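Cysteine desulfurase (Stenotrophomonas maltophilia, PDB 6WCI) probably catalyses the pyridoxal 5'-phosphate-dependent removal of sulfur from L-cysteine, leaving L-alanine and passing the sulfur to an acceptor. Local coordinates at residues M141-N146 with V193-G198; V148-V153 with V185-V190; S112-A117 with D220-V225. All coordinates share one frame; numbering follows the deposited sequence.

All three contacts are buried and belong to the large seven-stranded sheet and the helices and loops around it. Contacts 1 and 3 lie close together at the cofactor end, where Val193 and Asn195 touch Gln223; the loop at 220-225 leads on from strand 216-220. Contact 2, farther from the chain centre, pins helix 148-157 to strand 185-191. Loop 193-198 of contact 1 follows that strand, and the two contacts touch where Asn146 packs on Ala189. Their chemistry differs with place: purely apolar, with a CH-pi contact, against the sheet in contact 2; mixed van der Waals contacts between loops in contact 1; hydroxyls hydrogen-bonded in line to a carboxylate beside the cofactor in contact 3.

Contact 1 of 3, residues M141-N146 with V193-G198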
ATOM      1  N   MET B 141       7.025  13.513 -22.053  1.00 48.63           N
ATOM      2  CA  MET B 141       7.152  14.139 -20.745  1.00 44.15           C
ATOM      3  C   MET B 141       6.595  13.286 -19.618  1.00 44.30           C
ATOM      4  O   MET B 141       6.528  13.762 -18.479  1.00 42.16           O
ATOM      5  CB  MET B 141       6.462  15.507 -20.743  1.00 47.63           C
ATOM      6  CG  MET B 141       4.943  15.437 -20.742  1.00 47.04           C
ATOM      7  SD  MET B 141       4.174  17.068 -20.576  1.00 47.92           S
ATOM      8  CE  MET B 141       4.838  17.939 -22.000  1.00 45.32           C
ATOM      9  N   GLU B 142       6.197  12.042 -19.905  1.00 43.31           N
ATOM     10  CA  GLU B 142       5.607  11.174 -18.892  1.00 39.89           C
ATOM     11  C   GLU B 142       6.611  10.830 -17.802  1.00 43.21           C
ATOM     12  O   GLU B 142       7.820  10.756 -18.031  1.00 37.08           O
ATOM     13  CB  GLU B 142       5.089   9.871 -19.512  1.00 36.20           C
ATOM     14  CG  GLU B 142       3.906  10.080 -20.441  1.00 41.63           C
ATOM     15  CD  GLU B 142       2.844  10.961 -19.803  1.00 49.03           C
ATOM     16  OE1 GLU B 142       2.279  10.560 -18.757  1.00 44.78           O
ATOM     17  OE2 GLU B 142       2.596  12.063 -20.337  1.00 43.21           O
ATOM     18  N   HIS B 143       6.084  10.614 -16.604  1.00 36.46           N
ATOM     19  CA  HIS B 143       6.862  10.102 -15.495  1.00 40.68           C
ATOM     20  C   HIS B 143       7.016   8.595 -15.680  1.00 40.03           C
ATOM     21  O   HIS B 143       6.199   7.954 -16.346  1.00 31.26           O
ATOM     22  CB  HIS B 143       6.140  10.474 -14.194  1.00 42.89           C
ATOM     23  CG  HIS B 143       6.802  10.013 -12.934  1.00 40.04           C
ATOM     24  ND1 HIS B 143       6.616   8.749 -12.421  1.00 34.10           N
ATOM     25  CD2 HIS B 143       7.550  10.684 -12.020  1.00 41.23           C
ATOM     26  CE1 HIS B 143       7.265   8.638 -11.275  1.00 36.76           C
ATOM     27  NE2 HIS B 143       7.836   9.802 -11.006  1.00 38.49           N
ATOM     28  N   HIS B 144       8.090   8.035 -15.117  1.00 41.47           N
ATOM     29  CA  HIS B 144       8.305   6.593 -15.213  1.00 40.73           C
ATOM     30  C   HIS B 144       7.072   5.796 -14.827  1.00 38.34           C
ATOM     31  O   HIS B 144       6.841   4.713 -15.374  1.00 34.97           O
ATOM     32  CB  HIS B 144       9.481   6.179 -14.341  1.00 38.87           C
ATOM     33  CG  HIS B 144      10.793   6.684 -14.843  1.00 34.79           C
ATOM     34  ND1 HIS B 144      11.939   6.667 -14.082  1.00 36.75           N
ATOM     35  CD2 HIS B 144      11.141   7.201 -16.044  1.00 35.07           C
ATOM     36  CE1 HIS B 144      12.939   7.169 -14.787  1.00 44.65           C
ATOM     37  NE2 HIS B 144      12.480   7.505 -15.980  1.00 40.79           N
ATOM     38  N   ALA B 145       6.263   6.314 -13.896  1.00 37.90           N
ATOM     39  CA  ALA B 145       5.025   5.629 -13.539  1.00 39.32           C
ATOM     40  C   ALA B 145       4.128   5.416 -14.752  1.00 36.61           C
ATOM     41  O   ALA B 145       3.369   4.448 -14.795  1.00 32.05           O
ATOM     42  CB  ALA B 145       4.271   6.420 -12.476  1.00 30.86           C
ATOM     43  N   ASN B 146       4.188   6.311 -15.739  1.00 36.82           N
ATOM     44  CA  ASN B 146       3.355   6.178 -16.927  1.00 36.73           C
ATOM     45  C   ASN B 146       4.163   5.746 -18.142  1.00 30.83           C
ATOM     46  O   ASN B 146       3.754   6.001 -19.279  1.00 39.07           O
ATOM     47  CB  ASN B 146       2.611   7.482 -17.203  1.00 39.72           C
ATOM     48  CG  ASN B 146       1.222   7.252 -17.769  1.00 37.94           C
ATOM     49  OD1 ASN B 146       0.697   6.122 -17.755  1.00 37.23           O
ATOM     50  ND2 ASN B 146       0.615   8.315 -18.275  1.00 35.44           N
ATOM     51  N   VAL B 193      -0.325  16.975 -15.589  1.00 40.10           N
ATOM     52  CA  VAL B 193       0.663  17.985 -15.229  1.00 41.81           C
ATOM     53  C   VAL B 193       2.023  17.315 -15.090  1.00 50.99           C
ATOM     54  O   VAL B 193       2.156  16.305 -14.391  1.00 49.12           O
ATOM     55  CB  VAL B 193       0.285  18.718 -13.931  1.00 45.99           C
ATOM     56  CG1 VAL B 193       1.348  19.752 -13.579  1.00 44.58           C
ATOM     57  CG2 VAL B 193      -1.070  19.388 -14.084  1.00 49.31           C
ATOM     58  N   SER B 194       3.028  17.874 -15.760  1.00 43.00           N
ATOM     59  CA  SER B 194       4.375  17.321 -15.751  1.00 45.36           C
ATOM     60  C   SER B 194       5.080  17.663 -14.443  1.00 44.60           C
ATOM     61  O   SER B 194       5.100  18.827 -14.026  1.00 45.68           O
ATOM     62  CB  SER B 194       5.164  17.862 -16.950  1.00 46.12           C
ATOM     63  OG  SER B 194       6.566  17.753 -16.755  1.00 48.55           O
ATOM     64  N   ASN B 195       5.670  16.646 -13.803  1.00 43.26           N
ATOM     65  CA  ASN B 195       6.396  16.845 -12.554  1.00 44.85           C
ATOM     66  C   ASN B 195       7.737  17.538 -12.747  1.00 48.31           C
ATOM     67  O   ASN B 195       8.355  17.936 -11.754  1.00 47.53           O
ATOM     68  CB  ASN B 195       6.638  15.507 -11.853  1.00 44.68           C
ATOM     69  CG  ASN B 195       7.611  14.636 -12.609  1.00 43.94           C
ATOM     70  OD1 ASN B 195       7.413  14.354 -13.793  1.00 42.49           O
ATOM     71  ND2 ASN B 195       8.685  14.230 -11.941  1.00 43.36           N
ATOM     72  N   VAL B 196       8.214  17.657 -13.983  1.00 51.52           N
ATOM     73  CA  VAL B 196       9.475  18.321 -14.296  1.00 53.50           C
ATOM     74  C   VAL B 196       9.234  19.684 -14.930  1.00 50.98           C
ATOM     75  O   VAL B 196       9.790  20.696 -14.494  1.00 53.39           O
ATOM     76  CB  VAL B 196      10.344  17.431 -15.216  1.00 56.41           C
ATOM     77  CG1 VAL B 196      11.555  18.191 -15.720  1.00 59.68           C
ATOM     78  CG2 VAL B 196      10.758  16.158 -14.491  1.00 52.93           C
ATOM     79  N   LEU B 197       8.413  19.723 -15.977  1.00 49.66           N
ATOM     80  CA  LEU B 197       8.145  20.950 -16.715  1.00 56.92           C
ATOM     81  C   LEU B 197       7.089  21.822 -16.053  1.00 51.50           C
ATOM     82  O   LEU B 197       7.081  23.033 -16.273  1.00 53.33           O
ATOM     83  CB  LEU B 197       7.690  20.598 -18.132  1.00 55.92           C
ATOM     84  CG  LEU B 197       8.613  19.637 -18.874  1.00 55.59           C
ATOM     85  CD1 LEU B 197       7.899  18.989 -20.062  1.00 48.76           C
ATOM     86  CD2 LEU B 197       9.872  20.364 -19.327  1.00 52.30           C
ATOM     87  N   GLY B 198       6.197  21.233 -15.257  1.00 49.89           N
ATOM     88  CA  GLY B 198       5.037  21.938 -14.765  1.00 56.55           C
ATOM     89  C   GLY B 198       3.919  22.104 -15.770  1.00 51.58           C
ATOM     90  O   GLY B 198       2.833  22.560 -15.385  1.00 50.42           O
TER
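The imidazole of His143 meets the amide of Asn195 at its edge rather than over a face: Asn195 ND2 lies near the ring plane, 3.7 Å from His143 CD2, and ring and amide planes stand 72° apart. The same ring has Ala145 CA at its edge, and Ala145 N donates to His143 ND1 over 2.9 Å at 168°, a nearly straight bond, from a donor tilted out of the ring plane, that helps to set the rotation of the imidazole. Asn195 ND2 gives its hydrogen bond to His383 O; against the histidine it makes only a van der Waals contact.

The second half of the contact is apolar. Met141 CG sits between the backbone N and the carbonyl carbon (chi1 73°), and the chain bends at the thioether, which brings CE back beside Leu197 CD1. That methyl meets both ends of the side chain: Leu197 CD1 is 3.8 Å from Met141 CB and 3.8 Å from Met141 CE. Between them, Met141 SD rests 3.8 Å from Ser194 CB.

These are two loops at the C-terminal ends of neighbouring parallel strands, 135-139 and 185-191, the side of the sheet that carries the active site in fold type I pyridoxal-phosphate enzymes. The loop at 193-198 is folded by an ST turn and ST motif: Ser194 OG accepts from Val196 N at 3.2 Å and from Leu197 N at 2.8 Å. In the other loop Asn146 ND2 donates to Glu142 OE1 at 2.8 Å, approaching from above the carboxylate plane, while Glu142 OE2 takes Thr191 N and Thr139 OG1. His144 ND1 is hydrogen-bonded to the oxidised cysteine at position 384, and His144 NE2 to His386 N.

Contact 2 of 3, residues V148-V153 with V185-V190; sequences VPWQLV and VKLLAV
Trp150 carries the whole helix side of this contact, laying its indole against Leu187 and Ala189. From CB, CG lies anti to the carbonyl carbon and beside the backbone N (chi1 -47°), which sends the ring off helix 148-157 toward strand 185-191. In the five-membered ring CD1 comes within 4.0 Å of Ala189 CB, and NE1 is closer, 3.5 Å from Ala189 CB, with the methyl approaching obliquely. Beyond the ring fusion, CZ2 is 4.0 Å from Leu187 CD2, and at the far rim CZ3 touches Leu187 CD1 at 3.7 Å while CH2 lies 3.8 Å from Leu187 CD1. Leu187 CD2 sits over one face of the six-membered ring, 3.9 Å from its centroid and 9° off the normal, a clear CH-pi contact. The leucine crosses the indole at about a right angle.

Leu187 and Ala189, two residues apart, face the same side of a strand that lies between parallel strands 135-139 and 216-220. Helix 148-157 is the connection of a beta-alpha-beta crossover from strand 135-139 to strand 160-164, and Ile138, Val218, Ile118 and Val121 also touch the indole. The helix has another side at the dimer interface, where Gln151 bonds to Ser280 and Thr284 of the second subunit. Across the present contact everything is dispersion and CH-pi attraction, so the fit of the indole against Leu187 and Ala189 depends on shape rather than on directed polar bonds, and the buried N-H of Trp150 NE1 is satisfied by Asn146 OD1, just before the helix.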
ATOM      1  N   VAL B 148       6.989   2.759 -17.620  1.00 40.26           N
ATOM      2  CA  VAL B 148       7.458   1.393 -17.367  1.00 37.36           C
ATOM      3  C   VAL B 148       6.339   0.361 -17.406  1.00 42.75           C
ATOM      4  O   VAL B 148       6.547  -0.714 -17.988  1.00 35.28           O
ATOM      5  CB  VAL B 148       8.263   1.347 -16.066  1.00 38.12           C
ATOM      6  CG1 VAL B 148       8.863  -0.022 -15.855  1.00 32.03           C
ATOM      7  CG2 VAL B 148       9.342   2.430 -16.092  1.00 30.25           C
ATOM      8  N   PRO B 149       5.153   0.587 -16.816  1.00 34.00           N
ATOM      9  CA  PRO B 149       4.088  -0.415 -16.985  1.00 34.45           C
ATOM     10  C   PRO B 149       3.819  -0.737 -18.439  1.00 34.94           C
ATOM     11  O   PRO B 149       3.613  -1.908 -18.778  1.00 30.43           O
ATOM     12  CB  PRO B 149       2.879   0.239 -16.304  1.00 39.13           C
ATOM     13  CG  PRO B 149       3.492   1.149 -15.281  1.00 41.21           C
ATOM     14  CD  PRO B 149       4.696   1.715 -15.985  1.00 36.67           C
ATOM     15  N   TRP B 150       3.867   0.265 -19.324  1.00 32.07           N
ATOM     16  CA  TRP B 150       3.563  -0.019 -20.720  1.00 32.94           C
ATOM     17  C   TRP B 150       4.714  -0.762 -21.391  1.00 36.06           C
ATOM     18  O   TRP B 150       4.486  -1.547 -22.317  1.00 29.96           O
ATOM     19  CB  TRP B 150       3.214   1.279 -21.448  1.00 35.87           C
ATOM     20  CG  TRP B 150       2.238   2.092 -20.656  1.00 35.85           C
ATOM     21  CD1 TRP B 150       2.465   3.306 -20.064  1.00 33.60           C
ATOM     22  CD2 TRP B 150       0.892   1.723 -20.314  1.00 34.77           C
ATOM     23  NE1 TRP B 150       1.339   3.724 -19.391  1.00 35.73           N
ATOM     24  CE2 TRP B 150       0.360   2.771 -19.527  1.00 32.94           C
ATOM     25  CE3 TRP B 150       0.084   0.608 -20.601  1.00 31.56           C
ATOM     26  CZ2 TRP B 150      -0.941   2.748 -19.032  1.00 35.03           C
ATOM     27  CZ3 TRP B 150      -1.209   0.585 -20.110  1.00 32.94           C
ATOM     28  CH2 TRP B 150      -1.709   1.649 -19.320  1.00 30.86           C
ATOM     29  N   GLN B 151       5.940  -0.574 -20.899  1.00 35.71           N
ATOM     30  CA  GLN B 151       7.067  -1.359 -21.389  1.00 30.08           C
ATOM     31  C   GLN B 151       6.965  -2.817 -20.965  1.00 31.87           C
ATOM     32  O   GLN B 151       7.392  -3.713 -21.704  1.00 30.07           O
ATOM     33  CB  GLN B 151       8.373  -0.747 -20.894  1.00 37.08           C
ATOM     34  CG  GLN B 151       8.703   0.567 -21.603  1.00 37.12           C
ATOM     35  CD  GLN B 151       9.968   1.198 -21.090  1.00 33.62           C
ATOM     36  OE1 GLN B 151      10.206   1.235 -19.881  1.00 36.62           O
ATOM     37  NE2 GLN B 151      10.791   1.708 -22.001  1.00 34.98           N
ATOM     38  N   LEU B 152       6.415  -3.081 -19.779  1.00 34.13           N
ATOM     39  CA  LEU B 152       6.155  -4.464 -19.405  1.00 37.30           C
ATOM     40  C   LEU B 152       5.074  -5.078 -20.297  1.00 36.12           C
ATOM     41  O   LEU B 152       5.157  -6.254 -20.661  1.00 39.67           O
ATOM     42  CB  LEU B 152       5.772  -4.536 -17.919  1.00 32.06           C
ATOM     43  CG  LEU B 152       6.853  -4.063 -16.938  1.00 35.15           C
ATOM     44  CD1 LEU B 152       6.346  -4.064 -15.469  1.00 31.48           C
ATOM     45  CD2 LEU B 152       8.114  -4.903 -17.073  1.00 27.69           C
ATOM     46  N   VAL B 153       4.054  -4.295 -20.660  1.00 33.87           N
ATOM     47  CA  VAL B 153       2.983  -4.799 -21.522  1.00 33.83           C
ATOM     48  C   VAL B 153       3.519  -5.138 -22.912  1.00 36.79           C
ATOM     49  O   VAL B 153       3.204  -6.193 -23.484  1.00 37.16           O
ATOM     50  CB  VAL B 153       1.840  -3.767 -21.599  1.00 36.74           C
ATOM     51  CG1 VAL B 153       0.922  -4.059 -22.798  1.00 28.96           C
ATOM     52  CG2 VAL B 153       1.057  -3.708 -20.288  1.00 25.51           C
ATOM     53  N   VAL B 185      -2.946   2.605 -33.067  1.00 45.45           N
ATOM     54  CA  VAL B 185      -2.773   3.039 -31.690  1.00 40.44           C
ATOM     55  C   VAL B 185      -4.021   2.666 -30.903  1.00 40.14           C
ATOM     56  O   VAL B 185      -5.136   3.053 -31.269  1.00 39.16           O
ATOM     57  CB  VAL B 185      -2.515   4.550 -31.610  1.00 39.23           C
ATOM     58  CG1 VAL B 185      -2.260   4.934 -30.186  1.00 37.41           C
ATOM     59  CG2 VAL B 185      -1.348   4.953 -32.510  1.00 40.21           C
ATOM     60  N   LYS B 186      -3.835   1.936 -29.804  1.00 35.55           N
ATOM     61  CA  LYS B 186      -4.953   1.536 -28.968  1.00 34.44           C
ATOM     62  C   LYS B 186      -4.978   2.213 -27.605  1.00 36.94           C
ATOM     63  O   LYS B 186      -6.019   2.158 -26.933  1.00 32.62           O
ATOM     64  CB  LYS B 186      -4.953   0.009 -28.784  1.00 35.55           C
ATOM     65  CG  LYS B 186      -4.902  -0.782 -30.089  1.00 35.07           C
ATOM     66  CD  LYS B 186      -6.097  -0.456 -30.972  1.00 38.48           C
ATOM     67  CE  LYS B 186      -6.048  -1.236 -32.269  1.00 47.66           C
ATOM     68  NZ  LYS B 186      -7.037  -0.727 -33.273  1.00 54.55           N
ATOM     69  N   LEU B 187      -3.880   2.847 -27.178  1.00 33.25           N
ATOM     70  CA  LEU B 187      -3.807   3.445 -25.851  1.00 36.95           C
ATOM     71  C   LEU B 187      -2.839   4.627 -25.858  1.00 33.09           C
ATOM     72  O   LEU B 187      -1.805   4.593 -26.536  1.00 35.83           O
ATOM     73  CB  LEU B 187      -3.369   2.416 -24.786  1.00 34.79           C
ATOM     74  CG  LEU B 187      -3.484   2.828 -23.310  1.00 33.38           C
ATOM     75  CD1 LEU B 187      -3.910   1.640 -22.408  1.00 39.69           C
ATOM     76  CD2 LEU B 187      -2.211   3.473 -22.750  1.00 32.10           C
ATOM     77  N   LEU B 188      -3.183   5.661 -25.091  1.00 32.97           N
ATOM     78  CA  LEU B 188      -2.381   6.881 -24.971  1.00 35.99           C
ATOM     79  C   LEU B 188      -2.123   7.162 -23.501  1.00 35.21           C
ATOM     80  O   LEU B 188      -3.071   7.304 -22.722  1.00 38.30           O
ATOM     81  CB  LEU B 188      -3.083   8.080 -25.613  1.00 34.91           C
ATOM     82  CG  LEU B 188      -2.504   9.469 -25.314  1.00 35.81           C
ATOM     83  CD1 LEU B 188      -1.110   9.632 -25.898  1.00 36.74           C
ATOM     84  CD2 LEU B 188      -3.437  10.537 -25.836  1.00 37.21           C
ATOM     85  N   ALA B 189      -0.845   7.227 -23.124  1.00 38.24           N
ATOM     86  CA  ALA B 189      -0.434   7.565 -21.764  1.00 37.93           C
ATOM     87  C   ALA B 189       0.011   9.020 -21.756  1.00 41.36           C
ATOM     88  O   ALA B 189       1.077   9.354 -22.284  1.00 41.89           O
ATOM     89  CB  ALA B 189       0.682   6.642 -21.266  1.00 32.96           C
ATOM     90  N   VAL B 190      -0.797   9.883 -21.147  1.00 45.88           N
ATOM     91  CA  VAL B 190      -0.573  11.322 -21.198  1.00 42.22           C
ATOM     92  C   VAL B 190      -0.729  11.897 -19.795  1.00 38.27           C
ATOM     93  O   VAL B 190      -1.721  11.626 -19.109  1.00 37.06           O
ATOM     94  CB  VAL B 190      -1.534  12.009 -22.191  1.00 40.90           C
ATOM     95  CG1 VAL B 190      -2.989  11.588 -21.929  1.00 35.35           C
ATOM     96  CG2 VAL B 190      -1.376  13.528 -22.135  1.00 39.34           C
TER

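Contact 3 of 3, residues S112-A117 with D220-V225; sequences SGTTFA and DGSQAV
Thr114 and Ser222 point their hydroxyls at each other, and Asp220 stands next in line. Thr114 OG1 lies anti to the carbonyl carbon (chi1 -80°), beside the backbone N, and from there donates to Ser222 OG over 2.6 Å. Ser222 OG in turn donates to Asp220 OD1; the modelled 2.5 Å is very short, and that length is doubtful. The three side chains form a line of hydrogen bonds running from the first turn of helix 114-126 to the end of strand 216-220.

The threonine's other branch is turned to the same partners. Thr114 CG2 rests 3.3 Å from Ser222 OG and 3.7 Å from Asp220 OD1, covering the hydroxyl-carboxylate pair with a methyl, and the threonine and aspartate side chains cross at about a right angle. Besides the serine hydroxyl, Asp220 OD1 accepts Ser222 N at 3.0 Å, on the anti side and 27° out of the carboxylate plane. That side-chain-to-backbone bond closes an Asx turn, which carries the chain off the strand and restrains the carboxylate. Ser222 is thus a second-shell residue behind Asp220, and Thr114 backs it from one step further out.

The carboxylate's other oxygen, Asp220 OD2, lies close to the pyridine nitrogen N1 of the cofactor-bearing lysine at position 246. Gln223 NE2 bonds to O3 of that cofactor, and Thr115 OG1 to its phosphate oxygen OP3. Gly113 is the N-cap of helix 114-126, whose positive end probably helps to attract the phosphate. An aspartate at the end of a strand beside the pyridine nitrogen, with the phosphate at a helix N-terminus, is the hallmark of the cofactor site in fold type I pyridoxal-phosphate enzymes, to which the class-V aminotransferase family belongs.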
ATOM      1  N   SER B 112      -2.243   2.127  -3.458  1.00 27.13           N
ATOM      2  CA  SER B 112      -1.108   2.632  -2.695  1.00 26.68           C
ATOM      3  C   SER B 112      -0.406   3.818  -3.348  1.00 28.76           C
ATOM      4  O   SER B 112       0.600   4.282  -2.807  1.00 26.40           O
ATOM      5  CB  SER B 112      -0.091   1.512  -2.456  1.00 26.16           C
ATOM      6  OG  SER B 112       0.395   1.012  -3.682  1.00 39.29           O
ATOM      7  N   GLY B 113      -0.910   4.312  -4.469  1.00 30.08           N
ATOM      8  CA  GLY B 113      -0.316   5.442  -5.162  1.00 35.48           C
ATOM      9  C   GLY B 113      -0.641   5.405  -6.642  1.00 37.08           C
ATOM     10  O   GLY B 113      -1.261   4.471  -7.155  1.00 32.82           O
ATOM     11  N   THR B 114      -0.210   6.459  -7.337  1.00 37.41           N
ATOM     12  CA  THR B 114      -0.377   6.509  -8.787  1.00 30.88           C
ATOM     13  C   THR B 114       0.250   5.297  -9.450  1.00 26.40           C
ATOM     14  O   THR B 114      -0.327   4.716 -10.380  1.00 27.61           O
ATOM     15  CB  THR B 114       0.251   7.787  -9.343  1.00 27.37           C
ATOM     16  OG1 THR B 114      -0.642   8.889  -9.142  1.00 29.54           O
ATOM     17  CG2 THR B 114       0.562   7.642 -10.839  1.00 30.29           C
ATOM     18  N   THR B 115       1.442   4.913  -8.991  1.00 27.58           N
ATOM     19  CA  THR B 115       2.171   3.824  -9.627  1.00 28.53           C
ATOM     20  C   THR B 115       1.322   2.559  -9.673  1.00 31.88           C
ATOM     21  O   THR B 115       1.188   1.922 -10.725  1.00 30.00           O
ATOM     22  CB  THR B 115       3.477   3.579  -8.873  1.00 27.16           C
ATOM     23  OG1 THR B 115       4.241   4.786  -8.838  1.00 36.91           O
ATOM     24  CG2 THR B 115       4.278   2.488  -9.561  1.00 32.63           C
ATOM     25  N   PHE B 116       0.708   2.197  -8.540  1.00 33.30           N
ATOM     26  CA  PHE B 116      -0.169   1.032  -8.530  1.00 28.53           C
ATOM     27  C   PHE B 116      -1.375   1.244  -9.435  1.00 29.54           C
ATOM     28  O   PHE B 116      -1.771   0.334 -10.179  1.00 28.84           O
ATOM     29  CB  PHE B 116      -0.628   0.710  -7.104  1.00 23.50           C
ATOM     30  CG  PHE B 116      -1.366  -0.603  -6.991  1.00 25.01           C
ATOM     31  CD1 PHE B 116      -2.660  -0.735  -7.464  1.00 32.36           C
ATOM     32  CD2 PHE B 116      -0.757  -1.707  -6.424  1.00 30.88           C
ATOM     33  CE1 PHE B 116      -3.329  -1.944  -7.386  1.00 32.32           C
ATOM     34  CE2 PHE B 116      -1.426  -2.917  -6.329  1.00 33.35           C
ATOM     35  CZ  PHE B 116      -2.711  -3.037  -6.813  1.00 32.04           C
ATOM     36  N   ALA B 117      -1.997   2.421  -9.354  1.00 26.86           N
ATOM     37  CA  ALA B 117      -3.143   2.734 -10.208  1.00 29.53           C
ATOM     38  C   ALA B 117      -2.851   2.463 -11.685  1.00 33.01           C
ATOM     39  O   ALA B 117      -3.666   1.856 -12.387  1.00 28.08           O
ATOM     40  CB  ALA B 117      -3.551   4.197 -10.011  1.00 32.96           C
ATOM     41  N   ASP B 220      -2.359  10.612 -16.142  1.00 36.18           N
ATOM     42  CA  ASP B 220      -1.616  10.673 -14.888  1.00 40.26           C
ATOM     43  C   ASP B 220      -1.891  12.025 -14.235  1.00 41.70           C
ATOM     44  O   ASP B 220      -1.385  13.059 -14.683  1.00 41.29           O
ATOM     45  CB  ASP B 220      -0.129  10.466 -15.161  1.00 40.43           C
ATOM     46  CG  ASP B 220       0.710  10.463 -13.906  1.00 41.04           C
ATOM     47  OD1 ASP B 220       0.207  10.808 -12.807  1.00 34.68           O
ATOM     48  OD2 ASP B 220       1.895  10.095 -14.028  1.00 46.63           O
ATOM     49  N   GLY B 221      -2.693  12.019 -13.175  1.00 38.68           N
ATOM     50  CA  GLY B 221      -3.054  13.272 -12.546  1.00 41.10           C
ATOM     51  C   GLY B 221      -2.273  13.589 -11.285  1.00 39.42           C
ATOM     52  O   GLY B 221      -2.720  14.417 -10.483  1.00 41.73           O
ATOM     53  N   SER B 222      -1.102  12.964 -11.110  1.00 36.89           N
ATOM     54  CA  SER B 222      -0.414  13.024  -9.816  1.00 39.64           C
ATOM     55  C   SER B 222      -0.008  14.441  -9.444  1.00 46.38           C
ATOM     56  O   SER B 222       0.007  14.787  -8.253  1.00 38.30           O
ATOM     57  CB  SER B 222       0.826  12.131  -9.819  1.00 35.78           C
ATOM     58  OG  SER B 222       0.538  10.863 -10.368  1.00 42.14           O
ATOM     59  N   GLN B 223       0.350  15.263 -10.434  1.00 40.38           N
ATOM     60  CA  GLN B 223       0.699  16.653 -10.191  1.00 46.70           C
ATOM     61  C   GLN B 223      -0.435  17.613 -10.517  1.00 49.76           C
ATOM     62  O   GLN B 223      -0.245  18.828 -10.408  1.00 47.02           O
ATOM     63  CB  GLN B 223       1.949  17.042 -10.989  1.00 48.01           C
ATOM     64  CG  GLN B 223       3.192  16.256 -10.615  1.00 51.45           C
ATOM     65  CD  GLN B 223       3.728  16.634  -9.248  1.00 56.82           C
ATOM     66  OE1 GLN B 223       3.390  17.688  -8.710  1.00 61.36           O
ATOM     67  NE2 GLN B 223       4.569  15.776  -8.681  1.00 50.17           N
ATOM     68  N   ALA B 224      -1.605  17.102 -10.901  1.00 43.39           N
ATOM     69  CA  ALA B 224      -2.766  17.946 -11.170  1.00 45.18           C
ATOM     70  C   ALA B 224      -3.598  18.232  -9.917  1.00 44.26           C
ATOM     71  O   ALA B 224      -3.789  19.393  -9.539  1.00 46.00           O
ATOM     72  CB  ALA B 224      -3.641  17.299 -12.241  1.00 39.40           C
ATOM     73  N   VAL B 225      -4.106  17.188  -9.271  1.00 46.74           N
ATOM     74  CA  VAL B 225      -5.104  17.349  -8.210  1.00 42.37           C
ATOM     75  C   VAL B 225      -4.599  18.078  -6.967  1.00 43.46           C
ATOM     76  O   VAL B 225      -5.438  18.625  -6.237  1.00 51.64           O
ATOM     77  CB  VAL B 225      -5.709  15.993  -7.821  1.00 40.07           C
ATOM     78  CG1 VAL B 225      -6.349  15.369  -9.043  1.00 36.94           C
ATOM     79  CG2 VAL B 225      -4.657  15.090  -7.237  1.00 37.36           C
TER